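KaiC-like domain-containing protein (Pyrococcus horikoshii, PDB 3BS4) is of unknown function but carries a KaiC-like domain, which suggests an alpha/beta fold related to that of RecA-type ATPases. Local coordinates at residues Y59-I64 and P101-L106; V73-Y78 and L84-T89; T211-S214 and G219-R222. All coordinates share one frame; numbering follows the deposited sequence.

How the contacts relate
All three contacts belong to one mixed sheet with its flanking helices. Contacts 1 and 2 are neighbours, their centres 7 Å apart. They lie at the parallel end of the sheet, where edge strand 103-104 pairs with strand 84-87 through backbone bonds from Trp-104 to Ile-86 and Asp-88. Helices 61-70 and 75-80 follow one another in the chain, and both segments of contact 2 fall between those of contact 1. Contact 3 comes later, in the antiparallel hairpin 207-216/219-228, its centre 31 Å from each of the other two. Contacts 1 and 2 thus pack helices against one edge of the parallel part, consistent with a KaiC-like domain, whereas contact 3 lies in its antiparallel extension.

Contact 1 of 3, residues Y59-I64 and P101-L106; sequences YPLQLI and PGVWYL
Val-103 is the first residue of 101-106 to touch Leu-61 at the start of helix 61-70, and the contact is made almost wholly by one methyl group of the leucine. The chain enters the strand past Gly-102, whose positive phi of 86° makes the bend and whose backbone bonds to Ile-86, and Val-103 follows with both its branches turned to that methyl. Leu-61 CD2 lies 4.2 Å from Val-103 CG1 and the same 4.2 Å from Val-103 CG2. The leucine reaches that place because its CG stands anti to the backbone N (chi1 -174°), which carries the branch from the helix toward the strand. This is the outermost strand at the parallel end of the sheet, and helix 61-70, with Pro-60 at its N-cap, covers the face on which Val-103 lies. Trp-104 directs its side chain to the other face, toward helix 115-132. The alternation returns Tyr-105 to the side of Val-103: its CE2 is 3.5 Å from Val-103 CG1, while its OH comes within 4.1 Å of Leu-61 CD2. Only the hydroxyl end of this side chain meets the leucine, and it also makes a weak hydrogen bond with Asp-88 OD2. Leu-106 then turns to Leu-115 and Tyr-119, its backbone N bonded to Ser-92 OG.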
ATOM      1  N   TYR A  59      -3.840   1.790 -11.207  1.00 15.46           N
ATOM      2  CA  TYR A  59      -4.855   0.992 -11.912  1.00 16.27           C
ATOM      3  C   TYR A  59      -6.204   1.682 -11.909  1.00 16.98           C
ATOM      4  O   TYR A  59      -6.562   2.352 -10.931  1.00 16.49           O
ATOM      5  CB  TYR A  59      -4.984  -0.426 -11.290  1.00 17.20           C
ATOM      6  CG  TYR A  59      -3.657  -1.128 -11.289  1.00 17.93           C
ATOM      7  CD1 TYR A  59      -3.112  -1.594 -12.486  1.00 19.32           C
ATOM      8  CD2 TYR A  59      -2.893  -1.221 -10.121  1.00 19.52           C
ATOM      9  CE1 TYR A  59      -1.870  -2.190 -12.526  1.00 20.80           C
ATOM     10  CE2 TYR A  59      -1.640  -1.810 -10.148  1.00 18.92           C
ATOM     11  CZ  TYR A  59      -1.137  -2.290 -11.360  1.00 20.98           C
ATOM     12  OH  TYR A  59       0.107  -2.883 -11.458  1.00 23.80           O
ATOM     13  N   PRO A  60      -6.967   1.491 -12.997  1.00 17.76           N
ATOM     14  CA  PRO A  60      -8.346   1.975 -13.016  1.00 18.87           C
ATOM     15  C   PRO A  60      -9.125   1.371 -11.856  1.00 19.46           C
ATOM     16  O   PRO A  60      -8.913   0.216 -11.500  1.00 18.66           O
ATOM     17  CB  PRO A  60      -8.902   1.428 -14.328  1.00 18.81           C
ATOM     18  CG  PRO A  60      -7.712   1.073 -15.178  1.00 20.31           C
ATOM     19  CD  PRO A  60      -6.573   0.806 -14.242  1.00 18.55           C
ATOM     20  N   LEU A  61     -10.021   2.161 -11.281  1.00 19.59           N
ATOM     21  CA  LEU A  61     -10.851   1.695 -10.188  1.00 21.17           C
ATOM     22  C   LEU A  61     -11.593   0.382 -10.511  1.00 21.21           C
ATOM     23  O   LEU A  61     -11.678  -0.512  -9.685  1.00 20.59           O
ATOM     24  CB  LEU A  61     -11.837   2.792  -9.801  1.00 22.02           C
ATOM     25  CG  LEU A  61     -12.686   2.492  -8.574  1.00 25.14           C
ATOM     26  CD1 LEU A  61     -11.807   2.248  -7.339  1.00 27.98           C
ATOM     27  CD2 LEU A  61     -13.682   3.625  -8.361  1.00 28.30           C
ATOM     28  N   GLN A  62     -12.125   0.270 -11.720  1.00 21.37           N
ATOM     29  CA  GLN A  62     -12.870  -0.924 -12.076  1.00 22.59           C
ATOM     30  C   GLN A  62     -11.989  -2.167 -12.042  1.00 21.84           C
ATOM     31  O   GLN A  62     -12.457  -3.257 -11.718  1.00 22.00           O
ATOM     32  CB  GLN A  62     -13.550  -0.750 -13.438  1.00 23.88           C
ATOM     33  CG  GLN A  62     -14.635   0.350 -13.444  1.00 28.94           C
ATOM     34  CD  GLN A  62     -15.761   0.155 -12.403  1.00 34.93           C
ATOM     35  OE1 GLN A  62     -16.211   1.123 -11.781  1.00 38.61           O
ATOM     36  NE2 GLN A  62     -16.227  -1.085 -12.233  1.00 37.87           N
ATOM     37  N   LEU A  63     -10.702  -1.994 -12.345  1.00 21.25           N
ATOM     38  CA  LEU A  63      -9.757  -3.088 -12.220  1.00 20.68           C
ATOM     39  C   LEU A  63      -9.449  -3.459 -10.758  1.00 20.29           C
ATOM     40  O   LEU A  63      -9.342  -4.631 -10.429  1.00 20.07           O
ATOM     41  CB  LEU A  63      -8.468  -2.783 -13.000  1.00 21.03           C
ATOM     42  CG  LEU A  63      -7.421  -3.901 -13.070  1.00 22.63           C
ATOM     43  CD1 LEU A  63      -8.000  -5.213 -13.627  1.00 24.09           C
ATOM     44  CD2 LEU A  63      -6.217  -3.463 -13.894  1.00 21.55           C
ATOM     45  N   ILE A  64      -9.291  -2.459  -9.884  1.00 20.14           N
ATOM     46  CA  ILE A  64      -9.132  -2.705  -8.453  1.00 19.86           C
ATOM     47  C   ILE A  64     -10.324  -3.491  -7.907  1.00 19.88           C
ATOM     48  O   ILE A  64     -10.161  -4.405  -7.101  1.00 20.25           O
ATOM     49  CB  ILE A  64      -8.995  -1.377  -7.685  1.00 20.59           C
ATOM     50  CG1 ILE A  64      -7.684  -0.675  -8.081  1.00 20.21           C
ATOM     51  CG2 ILE A  64      -9.085  -1.597  -6.169  1.00 20.31           C
ATOM     52  CD1 ILE A  64      -6.407  -1.471  -7.735  1.00 23.20           C
ATOM     53  N   PRO A 101     -19.773   6.321  -3.451  1.00 37.08           N
ATOM     54  CA  PRO A 101     -19.515   6.731  -2.061  1.00 36.29           C
ATOM     55  C   PRO A 101     -18.173   6.206  -1.568  1.00 34.89           C
ATOM     56  O   PRO A 101     -17.819   5.064  -1.853  1.00 35.47           O
ATOM     57  CB  PRO A 101     -20.655   6.070  -1.280  1.00 36.30           C
ATOM     58  CG  PRO A 101     -21.734   5.843  -2.306  1.00 37.17           C
ATOM     59  CD  PRO A 101     -20.992   5.501  -3.563  1.00 37.54           C
ATOM     60  N   GLY A 102     -17.431   7.045  -0.853  1.00 33.27           N
ATOM     61  CA  GLY A 102     -16.147   6.643  -0.293  1.00 30.83           C
ATOM     62  C   GLY A 102     -14.966   6.795  -1.238  1.00 29.24           C
ATOM     63  O   GLY A 102     -13.837   6.455  -0.868  1.00 28.67           O
ATOM     64  N   VAL A 103     -15.215   7.304  -2.442  1.00 27.51           N
ATOM     65  CA  VAL A 103     -14.151   7.475  -3.461  1.00 26.20           C
ATOM     66  C   VAL A 103     -13.911   8.957  -3.700  1.00 25.94           C
ATOM     67  O   VAL A 103     -14.801   9.682  -4.182  1.00 26.08           O
ATOM     68  CB  VAL A 103     -14.463   6.782  -4.815  1.00 26.15           C
ATOM     69  CG1 VAL A 103     -13.295   6.955  -5.815  1.00 25.95           C
ATOM     70  CG2 VAL A 103     -14.735   5.306  -4.626  1.00 25.08           C
ATOM     71  N   TRP A 104     -12.702   9.381  -3.355  1.00 25.11           N
ATOM     72  CA  TRP A 104     -12.275  10.767  -3.475  0.50 25.32           C
ATOM     73  C   TRP A 104     -11.502  10.992  -4.745  1.00 24.57           C
ATOM     74  O   TRP A 104     -10.634  10.186  -5.101  1.00 23.05           O
ATOM     75  CB  TRP A 104     -11.384  11.147  -2.299  0.50 26.51           C
ATOM     76  CG  TRP A 104     -12.031  12.071  -1.339  0.50 28.35           C
ATOM     77  CD1 TRP A 104     -13.058  11.782  -0.492  0.50 29.86           C
ATOM     78  CD2 TRP A 104     -11.694  13.446  -1.111  0.50 28.91           C
ATOM     79  NE1 TRP A 104     -13.389  12.890   0.244  0.50 30.89           N
ATOM     80  CE2 TRP A 104     -12.565  13.925  -0.111  0.50 29.51           C
ATOM     81  CE3 TRP A 104     -10.748  14.323  -1.661  0.50 28.78           C
ATOM     82  CZ2 TRP A 104     -12.518  15.239   0.358  0.50 29.25           C
ATOM     83  CZ3 TRP A 104     -10.693  15.635  -1.181  0.50 29.20           C
ATOM     84  CH2 TRP A 104     -11.577  16.076  -0.188  0.50 29.08           C
ATOM     85  N   TYR A 105     -11.813  12.096  -5.423  1.00 24.37           N
ATOM     86  CA  TYR A 105     -11.109  12.525  -6.632  1.00 24.92           C
ATOM     87  C   TYR A 105     -10.361  13.813  -6.377  1.00 25.14           C
ATOM     88  O   TYR A 105     -10.895  14.709  -5.731  1.00 25.59           O
ATOM     89  CB  TYR A 105     -12.097  12.708  -7.773  1.00 25.70           C
ATOM     90  CG  TYR A 105     -12.519  11.372  -8.261  1.00 26.42           C
ATOM     91  CD1 TYR A 105     -11.717  10.671  -9.162  1.00 26.71           C
ATOM     92  CD2 TYR A 105     -13.673  10.753  -7.773  1.00 28.35           C
ATOM     93  CE1 TYR A 105     -12.071   9.415  -9.596  1.00 27.01           C
ATOM     94  CE2 TYR A 105     -14.028   9.480  -8.204  1.00 28.09           C
ATOM     95  CZ  TYR A 105     -13.207   8.823  -9.115  1.00 27.19           C
ATOM     96  OH  TYR A 105     -13.511   7.550  -9.568  1.00 30.20           O
ATOM     97  N   LEU A 106      -9.133  13.889  -6.885  1.00 24.88           N
ATOM     98  CA  LEU A 106      -8.278  15.066  -6.717  1.00 25.55           C
ATOM     99  C   LEU A 106      -8.510  16.027  -7.874  1.00 26.30           C
ATOM    100  O   LEU A 106      -8.367  15.654  -9.043  1.00 26.63           O
ATOM    101  CB  LEU A 106      -6.797  14.681  -6.652  1.00 26.07           C
ATOM    102  CG  LEU A 106      -6.440  13.524  -5.707  1.00 26.97           C
ATOM    103  CD1 LEU A 106      -5.147  12.860  -6.151  1.00 28.42           C
ATOM    104  CD2 LEU A 106      -6.383  13.949  -4.244  1.00 28.00           C
TER

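Contact 2 of 3, residues V73-Y78 and L84-T89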
ATOM      1  N   VAL A  73     -13.716  -9.860  -1.664  1.00 26.27           N
ATOM      2  CA  VAL A  73     -13.987  -8.514  -1.163  1.00 25.92           C
ATOM      3  C   VAL A  73     -14.848  -7.781  -2.175  1.00 25.66           C
ATOM      4  O   VAL A  73     -14.442  -7.577  -3.318  1.00 25.82           O
ATOM      5  CB  VAL A  73     -12.677  -7.713  -0.926  1.00 25.77           C
ATOM      6  CG1 VAL A  73     -12.983  -6.241  -0.603  1.00 25.90           C
ATOM      7  CG2 VAL A  73     -11.865  -8.353   0.190  1.00 25.88           C
ATOM      8  N   ASP A  74     -16.042  -7.399  -1.741  1.00 26.26           N
ATOM      9  CA  ASP A  74     -16.924  -6.582  -2.549  1.00 26.66           C
ATOM     10  C   ASP A  74     -16.675  -5.123  -2.173  1.00 26.19           C
ATOM     11  O   ASP A  74     -17.162  -4.640  -1.150  1.00 26.72           O
ATOM     12  CB  ASP A  74     -18.383  -6.986  -2.294  1.00 27.54           C
ATOM     13  CG  ASP A  74     -19.365  -6.258  -3.191  1.00 31.17           C
ATOM     14  OD1 ASP A  74     -19.022  -5.193  -3.755  1.00 34.93           O
ATOM     15  OD2 ASP A  74     -20.508  -6.748  -3.323  1.00 35.30           O
ATOM     16  N   VAL A  75     -15.897  -4.433  -3.005  1.00 25.77           N
ATOM     17  CA  VAL A  75     -15.446  -3.081  -2.695  1.00 25.18           C
ATOM     18  C   VAL A  75     -16.603  -2.123  -2.364  1.00 25.54           C
ATOM     19  O   VAL A  75     -16.515  -1.376  -1.392  1.00 25.38           O
ATOM     20  CB  VAL A  75     -14.543  -2.522  -3.814  1.00 24.87           C
ATOM     21  CG1 VAL A  75     -14.292  -1.026  -3.644  1.00 24.96           C
ATOM     22  CG2 VAL A  75     -13.209  -3.274  -3.832  1.00 24.71           C
ATOM     23  N   ILE A  76     -17.675  -2.148  -3.157  1.00 26.41           N
ATOM     24  CA  ILE A  76     -18.819  -1.243  -2.921  1.00 27.30           C
ATOM     25  C   ILE A  76     -19.390  -1.349  -1.508  1.00 26.66           C
ATOM     26  O   ILE A  76     -19.734  -0.331  -0.898  1.00 26.66           O
ATOM     27  CB  ILE A  76     -19.985  -1.476  -3.911  1.00 28.52           C
ATOM     28  CG1 ILE A  76     -19.471  -2.020  -5.257  1.00 31.12           C
ATOM     29  CG2 ILE A  76     -20.846  -0.209  -4.032  1.00 28.89           C
ATOM     30  CD1 ILE A  76     -19.427  -1.046  -6.413  1.00 33.96           C
ATOM     31  N   LYS A  77     -19.493  -2.572  -0.993  1.00 26.17           N
ATOM     32  CA  LYS A  77     -20.020  -2.805   0.357  1.00 26.25           C
ATOM     33  C   LYS A  77     -19.125  -2.186   1.428  1.00 25.26           C
ATOM     34  O   LYS A  77     -19.606  -1.596   2.380  1.00 24.99           O
ATOM     35  CB  LYS A  77     -20.178  -4.302   0.635  1.00 26.99           C
ATOM     36  CG  LYS A  77     -20.984  -5.028  -0.419  1.00 30.96           C
ATOM     37  CD  LYS A  77     -21.636  -6.292   0.117  1.00 35.17           C
ATOM     38  CE  LYS A  77     -22.527  -6.936  -0.946  1.00 37.41           C
ATOM     39  NZ  LYS A  77     -23.363  -5.931  -1.669  1.00 39.99           N
ATOM     40  N   TYR A  78     -17.809  -2.345   1.276  1.00 23.82           N
ATOM     41  CA  TYR A  78     -16.885  -1.769   2.243  1.00 22.38           C
ATOM     42  C   TYR A  78     -16.855  -0.257   2.129  1.00 21.74           C
ATOM     43  O   TYR A  78     -16.674   0.437   3.126  1.00 21.25           O
ATOM     44  CB  TYR A  78     -15.476  -2.347   2.065  1.00 22.65           C
ATOM     45  CG  TYR A  78     -15.346  -3.761   2.589  1.00 22.45           C
ATOM     46  CD1 TYR A  78     -15.057  -4.005   3.922  1.00 23.86           C
ATOM     47  CD2 TYR A  78     -15.526  -4.855   1.744  1.00 23.22           C
ATOM     48  CE1 TYR A  78     -14.948  -5.310   4.410  1.00 24.67           C
ATOM     49  CE2 TYR A  78     -15.417  -6.151   2.217  1.00 25.41           C
ATOM     50  CZ  TYR A  78     -15.131  -6.370   3.548  1.00 24.81           C
ATOM     51  OH  TYR A  78     -15.014  -7.661   4.024  1.00 26.29           O
ATOM     52  N   LEU A  84     -13.781   1.282   4.068  1.00 19.09           N
ATOM     53  CA  LEU A  84     -12.753   1.531   3.057  1.00 19.34           C
ATOM     54  C   LEU A  84     -12.908   2.943   2.485  1.00 19.43           C
ATOM     55  O   LEU A  84     -14.030   3.362   2.166  1.00 19.41           O
ATOM     56  CB  LEU A  84     -12.896   0.488   1.951  1.00 19.71           C
ATOM     57  CG  LEU A  84     -12.020   0.609   0.703  1.00 19.19           C
ATOM     58  CD1 LEU A  84     -10.534   0.512   1.082  1.00 17.21           C
ATOM     59  CD2 LEU A  84     -12.427  -0.441  -0.327  1.00 18.93           C
ATOM     60  N   ALA A  85     -11.792   3.667   2.373  1.00 18.50           N
ATOM     61  CA  ALA A  85     -11.760   4.960   1.674  1.00 18.02           C
ATOM     62  C   ALA A  85     -10.777   4.817   0.525  1.00 18.51           C
ATOM     63  O   ALA A  85      -9.713   4.239   0.708  1.00 19.37           O
ATOM     64  CB  ALA A  85     -11.316   6.065   2.601  1.00 18.88           C
ATOM     65  N   ILE A  86     -11.145   5.326  -0.648  1.00 17.97           N
ATOM     66  CA  ILE A  86     -10.248   5.257  -1.806  1.00 18.68           C
ATOM     67  C   ILE A  86     -10.003   6.653  -2.320  1.00 19.20           C
ATOM     68  O   ILE A  86     -10.957   7.410  -2.544  1.00 20.63           O
ATOM     69  CB  ILE A  86     -10.809   4.376  -2.954  1.00 18.63           C
ATOM     70  CG1 ILE A  86     -11.015   2.935  -2.466  1.00 19.31           C
ATOM     71  CG2 ILE A  86      -9.865   4.407  -4.165  1.00 18.81           C
ATOM     72  CD1 ILE A  86     -11.653   1.987  -3.474  1.00 19.22           C
ATOM     73  N   VAL A  87      -8.729   7.013  -2.482  1.00 18.17           N
ATOM     74  CA  VAL A  87      -8.399   8.201  -3.272  1.00 18.81           C
ATOM     75  C   VAL A  87      -8.064   7.671  -4.658  1.00 18.42           C
ATOM     76  O   VAL A  87      -7.067   6.963  -4.839  1.00 18.53           O
ATOM     77  CB  VAL A  87      -7.220   8.988  -2.694  1.00 18.17           C
ATOM     78  CG1 VAL A  87      -6.905  10.223  -3.562  1.00 20.64           C
ATOM     79  CG2 VAL A  87      -7.472   9.390  -1.228  1.00 20.42           C
ATOM     80  N   ASP A  88      -8.904   7.986  -5.630  1.00 17.99           N
ATOM     81  CA  ASP A  88      -8.697   7.477  -6.981  1.00 17.01           C
ATOM     82  C   ASP A  88      -7.760   8.390  -7.751  1.00 16.54           C
ATOM     83  O   ASP A  88      -8.167   9.201  -8.587  1.00 16.36           O
ATOM     84  CB  ASP A  88     -10.028   7.251  -7.706  1.00 18.35           C
ATOM     85  CG  ASP A  88      -9.848   6.604  -9.065  1.00 19.47           C
ATOM     86  OD1 ASP A  88      -8.717   6.220  -9.410  1.00 19.19           O
ATOM     87  OD2 ASP A  88     -10.853   6.457  -9.799  1.00 23.11           O
ATOM     88  N   THR A  89      -6.480   8.245  -7.442  1.00 15.83           N
ATOM     89  CA  THR A  89      -5.441   9.034  -8.078  1.00 15.63           C
ATOM     90  C   THR A  89      -5.382   8.739  -9.580  1.00 15.78           C
ATOM     91  O   THR A  89      -5.220   9.653 -10.409  1.00 15.40           O
ATOM     92  CB  THR A  89      -4.104   8.749  -7.369  1.00 16.27           C
ATOM     93  OG1 THR A  89      -4.247   9.127  -5.990  1.00 16.07           O
ATOM     94  CG2 THR A  89      -2.960   9.551  -7.993  1.00 17.14           C
TER
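Leu-84 N donates to Tyr-78 O at 3.2 Å with an N-H...O angle of 157°, and this bond joins helix 75-80 to the start of strand 84-87. Beside it the side chains of the same two residues meet at their roots, Tyr-78 CB lying 3.8 Å from Leu-84 CB, while the tyrosine ring leads away toward Leu-46 and Lys-47. Deeper in, Val-75 CG1 sits against two methyls of the strand, 3.9 Å from Leu-84 CD2 and 4.0 Å from Ile-86 CD1. Those two methyls are themselves 4.0 Å apart, so the three form a nearly equilateral apolar triangle. Ile-86 meets the valine crosswise at about a right angle; its chain is extended beyond CB (chi2 176°), which brings CD1 to the corner. Leu-84 and Ile-86 share one face of the strand, and Ala-85 and Val-87 turn to helix 115-132 on the other. Helices 61-70 and 75-80 form the helical part of the beta-alpha-beta crossover from strand 51-56 to its parallel neighbour 84-87, and Val-75 also packs on Ile-65 and Leu-68 of helix 61-70.

Contact 3 of 3, residues T211-S214 and G219-R222; sequences TRSS and GIKR
Ser-214 and Lys-221 form an antiparallel hydrogen-bonded pair in the beta hairpin of strands 207-216 and 219-228, and with Ser-213 they bury the most surface here. Ser-214 N donates to Lys-221 O at 2.8 Å, and Lys-221 N returns a bond to Ser-214 O, also at 2.8 Å. The second bond is almost straight, its N-H...O angle 177°. Each carbonyl oxygen takes a second, weaker partner: Ser-213 CA lies 3.4 Å from Lys-221 O in a CA-H...O contact, and Ile-220 CA approaches Ser-214 O in the same manner. Across the pair the side chains stay close at their bases, Ser-214 CB being 4.2 Å from Lys-221 CB. Beyond that point the lysine leads away, every torsion near 180°, to a salt bridge between NZ and Glu-253. Ser-213, opposite Arg-222 in the next, non-hydrogen-bonded pair, points to the other face. There its OG is bonded to Asp-29 OD2, and the hydroxyl also touches Ile-220, whose CD1 comes within 3.6 Å of Ser-213 OG. The same methyl covers Arg-222, whose NE is bonded to Ser-31 O: Ile-220 CD1 rides 3.5 Å above the guanidinium plane, displaced toward its rim.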
ATOM      1  N   THR A 211      10.194  -9.174  -3.562  1.00 15.30           N
ATOM      2  CA  THR A 211       9.843 -10.453  -4.196  1.00 16.31           C
ATOM      3  C   THR A 211      10.490 -10.547  -5.566  1.00 16.86           C
ATOM      4  O   THR A 211      10.688  -9.544  -6.260  1.00 16.37           O
ATOM      5  CB  THR A 211       8.325 -10.661  -4.323  1.00 16.82           C
ATOM      6  OG1 THR A 211       7.768  -9.722  -5.261  1.00 16.06           O
ATOM      7  CG2 THR A 211       7.644 -10.505  -2.967  1.00 16.42           C
ATOM      8  N   ARG A 212      10.842 -11.768  -5.947  1.00 17.25           N
ATOM      9  CA  ARG A 212      11.495 -11.983  -7.236  1.00 18.75           C
ATOM     10  C   ARG A 212      11.330 -13.423  -7.663  1.00 19.63           C
ATOM     11  O   ARG A 212      11.064 -14.287  -6.834  1.00 19.86           O
ATOM     12  CB  ARG A 212      12.973 -11.640  -7.148  1.00 20.01           C
ATOM     13  CG  ARG A 212      13.744 -12.520  -6.178  1.00 21.52           C
ATOM     14  CD  ARG A 212      15.224 -12.250  -6.286  1.00 27.59           C
ATOM     15  NE  ARG A 212      16.013 -13.203  -5.507  1.00 30.75           N
ATOM     16  CZ  ARG A 212      17.277 -12.993  -5.146  1.00 32.97           C
ATOM     17  NH1 ARG A 212      17.894 -11.868  -5.483  1.00 34.58           N
ATOM     18  NH2 ARG A 212      17.924 -13.911  -4.440  1.00 34.93           N
ATOM     19  N   SER A 213      11.498 -13.657  -8.961  1.00 20.23           N
ATOM     20  CA  SER A 213      11.345 -14.974  -9.567  1.00 21.09           C
ATOM     21  C   SER A 213      12.696 -15.501 -10.030  1.00 22.21           C
ATOM     22  O   SER A 213      13.588 -14.728 -10.385  1.00 22.31           O
ATOM     23  CB  SER A 213      10.434 -14.874 -10.802  1.00 21.30           C
ATOM     24  OG  SER A 213       9.168 -14.314 -10.479  1.00 24.07           O
ATOM     25  N   SER A 214      12.826 -16.823 -10.028  1.00 23.21           N
ATOM     26  CA  SER A 214      13.989 -17.499 -10.575  1.00 25.78           C
ATOM     27  C   SER A 214      13.430 -18.549 -11.534  1.00 26.59           C
ATOM     28  O   SER A 214      12.523 -19.306 -11.184  1.00 25.70           O
ATOM     29  CB  SER A 214      14.792 -18.145  -9.430  1.00 25.85           C
ATOM     30  OG  SER A 214      15.799 -19.028  -9.901  1.00 32.89           O
ATOM     31  N   GLY A 219      10.553 -25.273 -13.488  1.00 27.98           N
ATOM     32  CA  GLY A 219       9.479 -24.316 -13.219  1.00 26.29           C
ATOM     33  C   GLY A 219       9.979 -23.069 -12.510  1.00 24.94           C
ATOM     34  O   GLY A 219      11.148 -22.961 -12.187  1.00 25.06           O
ATOM     35  N   ILE A 220       9.074 -22.123 -12.296  1.00 24.03           N
ATOM     36  CA  ILE A 220       9.406 -20.860 -11.640  1.00 23.37           C
ATOM     37  C   ILE A 220       9.516 -21.081 -10.129  1.00 22.60           C
ATOM     38  O   ILE A 220       8.716 -21.827  -9.545  1.00 24.51           O
ATOM     39  CB  ILE A 220       8.316 -19.786 -11.974  1.00 22.99           C
ATOM     40  CG1 ILE A 220       8.629 -18.434 -11.330  1.00 22.70           C
ATOM     41  CG2 ILE A 220       6.908 -20.265 -11.551  1.00 25.49           C
ATOM     42  CD1 ILE A 220       7.706 -17.315 -11.824  1.00 24.56           C
ATOM     43  N   LYS A 221      10.538 -20.473  -9.524  1.00 21.07           N
ATOM     44  CA  LYS A 221      10.696 -20.414  -8.072  1.00 20.72           C
ATOM     45  C   LYS A 221      10.475 -18.952  -7.683  1.00 20.16           C
ATOM     46  O   LYS A 221      11.093 -18.050  -8.264  1.00 20.57           O
ATOM     47  CB  LYS A 221      12.100 -20.861  -7.658  1.00 20.89           C
ATOM     48  CG  LYS A 221      12.336 -20.836  -6.157  1.00 22.83           C
ATOM     49  CD  LYS A 221      13.765 -21.216  -5.828  1.00 25.87           C
ATOM     50  CE  LYS A 221      13.983 -21.252  -4.321  1.00 30.04           C
ATOM     51  NZ  LYS A 221      15.329 -21.848  -3.994  1.00 34.14           N
ATOM     52  N   ARG A 222       9.574 -18.724  -6.734  1.00 19.12           N
ATOM     53  CA  ARG A 222       9.289 -17.366  -6.267  1.00 18.82           C
ATOM     54  C   ARG A 222       9.868 -17.195  -4.870  1.00 19.14           C
ATOM     55  O   ARG A 222       9.699 -18.067  -4.020  1.00 18.59           O
ATOM     56  CB  ARG A 222       7.790 -17.096  -6.299  1.00 18.70           C
ATOM     57  CG  ARG A 222       7.191 -17.049  -7.708  1.00 18.71           C
ATOM     58  CD  ARG A 222       5.689 -16.825  -7.662  1.00 18.26           C
ATOM     59  NE  ARG A 222       5.171 -16.566  -9.001  1.00 19.51           N
ATOM     60  CZ  ARG A 222       4.566 -17.466  -9.763  1.00 23.70           C
ATOM     61  NH1 ARG A 222       4.364 -18.707  -9.316  1.00 28.34           N
ATOM     62  NH2 ARG A 222       4.138 -17.115 -10.969  1.00 24.91           N
TER